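Side-chain contact in cyclodipeptide synthetase (Mycobacterium tuberculosis, PDB 2X9Q), which joins two tyrosines taken from tyrosyl-tRNA into cyclo(L-Tyr-L-Tyr), without ATP, probably as a step toward mycocyclosin: residues A[171-174]-A[178-181]. Numbering follows the deposited sequence.
Sequences SEFQ and AYRE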
loop_
_atom_site.group_PDB
_atom_site.type_symbol
_atom_site.label_atom_id
_atom_site.label_comp_id
_atom_site.label_asym_id
_atom_site.label_seq_id
_atom_site.Cartn_x
_atom_site.Cartn_y
_atom_site.Cartn_z
ATOM N N SER A 171 -9.942 -6.476 -0.261
ATOM C CA SER A 171 -10.574 -7.807 -0.532
ATOM C C SER A 171 -11.286 -7.840 -1.866
ATOM O O SER A 171 -11.469 -8.876 -2.407
ATOM C CB SER A 171 -11.682 -8.191 0.537
ATOM O OG SER A 171 -12.625 -7.123 0.605
ATOM N N GLU A 172 -11.725 -6.719 -2.374
ATOM C CA GLU A 172 -12.389 -6.734 -3.678
ATOM C C GLU A 172 -11.449 -7.237 -4.815
ATOM O O GLU A 172 -11.923 -7.806 -5.812
ATOM C CB GLU A 172 -12.791 -5.298 -4.004
ATOM C CG GLU A 172 -13.656 -5.167 -5.217
ATOM C CD GLU A 172 -14.469 -3.854 -5.191
ATOM O OE1 GLU A 172 -15.304 -3.591 -4.240
ATOM O OE2 GLU A 172 -14.249 -3.101 -6.143
ATOM N N PHE A 173 -10.139 -7.027 -4.656
ATOM C CA PHE A 173 -9.152 -7.528 -5.647
ATOM C C PHE A 173 -8.994 -9.039 -5.646
ATOM O O PHE A 173 -8.458 -9.608 -6.596
ATOM C CB PHE A 173 -7.803 -6.805 -5.493
ATOM C CG PHE A 173 -7.898 -5.317 -5.770
ATOM C CD1 PHE A 173 -8.243 -4.873 -7.023
ATOM C CD2 PHE A 173 -7.686 -4.392 -4.784
ATOM C CE1 PHE A 173 -8.332 -3.482 -7.293
ATOM C CE2 PHE A 173 -7.791 -2.998 -5.026
ATOM C CZ PHE A 173 -8.073 -2.543 -6.257
ATOM N N GLN A 174 -9.542 -9.736 -4.648
ATOM C CA GLN A 174 -9.437 -11.200 -4.661
ATOM C C GLN A 174 -10.193 -11.826 -5.824
ATOM O O GLN A 174 -9.913 -12.939 -6.256
ATOM C CB GLN A 174 -9.831 -11.777 -3.280
ATOM C CG GLN A 174 -8.792 -11.238 -2.199
ATOM C CD GLN A 174 -9.148 -11.511 -0.707
ATOM O OE1 GLN A 174 -10.295 -11.823 -0.363
ATOM N NE2 GLN A 174 -8.151 -11.394 0.167
ATOM N N ALA A 178 -5.515 -10.752 -12.473
ATOM C CA ALA A 178 -4.101 -10.329 -12.371
ATOM C C ALA A 178 -3.644 -10.326 -10.854
ATOM O O ALA A 178 -2.547 -10.770 -10.536
ATOM C CB ALA A 178 -3.893 -8.959 -12.970
ATOM N N TYR A 179 -4.499 -9.843 -9.947
ATOM C CA TYR A 179 -4.144 -9.784 -8.536
ATOM C C TYR A 179 -3.882 -11.213 -8.094
ATOM O O TYR A 179 -2.866 -11.510 -7.414
ATOM C CB TYR A 179 -5.323 -9.174 -7.707
ATOM C CG TYR A 179 -5.119 -9.288 -6.216
ATOM C CD1 TYR A 179 -5.398 -10.498 -5.516
ATOM C CD2 TYR A 179 -4.679 -8.191 -5.495
ATOM C CE1 TYR A 179 -5.186 -10.606 -4.089
ATOM C CE2 TYR A 179 -4.443 -8.297 -4.071
ATOM C CZ TYR A 179 -4.714 -9.500 -3.395
ATOM O OH TYR A 179 -4.468 -9.554 -2.041
ATOM N N ARG A 180 -4.825 -12.108 -8.416
ATOM C CA ARG A 180 -4.683 -13.483 -7.993
ATOM C C ARG A 180 -3.383 -14.167 -8.529
ATOM O O ARG A 180 -2.750 -14.938 -7.816
ATOM C CB ARG A 180 -5.873 -14.304 -8.491
ATOM C CG ARG A 180 -7.176 -14.148 -7.793
ATOM C CD ARG A 180 -8.140 -15.142 -8.610
ATOM N NE ARG A 180 -9.453 -15.284 -8.006
ATOM C CZ ARG A 180 -9.985 -16.436 -7.549
ATOM N NH1 ARG A 180 -9.324 -17.604 -7.632
ATOM N NH2 ARG A 180 -11.205 -16.424 -7.008
ATOM N N GLU A 181 -3.002 -13.879 -9.776
ATOM C CA GLU A 181 -1.759 -14.388 -10.333
ATOM C C GLU A 181 -0.535 -13.793 -9.634
ATOM O O GLU A 181 0.363 -14.516 -9.285
ATOM C CB GLU A 181 -1.708 -14.145 -11.870
ATOM C CG GLU A 181 -2.651 -15.159 -12.597
ATOM C CD GLU A 181 -2.797 -14.955 -14.136
ATOM O OE1 GLU A 181 -1.946 -14.263 -14.707
ATOM O OE2 GLU A 181 -3.792 -15.467 -14.746
HETATM O O HOH W 1 -5.318 -11.865 -0.539
#
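Phe173 meets Tyr179 mainly through its CB and backbone carbonyl: CB lies 3.4 Å from CD2 of Tyr179, and the Phe173 carbonyl carbon sits 3.8 Å above one face of the tyrosine ring, out near the perimeter rather than over the centre. With CG anti to the backbone N (chi1 171°), the Tyr179 side chain runs alongside Gln174, the two heading in one direction, while the phenylalanine ring turns off to pack on Leu236, Ile243 and Leu244 of helix 220-244. Phe173 sits in the loop that leads from strand 165-169 of the HUP-type, Rossmann-like sheet into helix 177-192, whose first turn carries Tyr179; there Asn176 OD1 accepts a hydrogen bond from Tyr179 N. Tyr179 OH is hydrogen-bonded to the carbonyl O of Ala232, a residue that probably lines the substrate site. The same hydroxyl receives a hydrogen bond from a water in the plane of the ring, 2.9 Å from OH, and that water accepts from Gln174 NE2. The exposed side is looser: Gln174 CG stays 4.1 Å from Tyr179 CE1, and the extended Arg180 chain delivers NE to Gln174 O at 3.0 Å in a weak hydrogen bond, bent to 126° at the hydrogen.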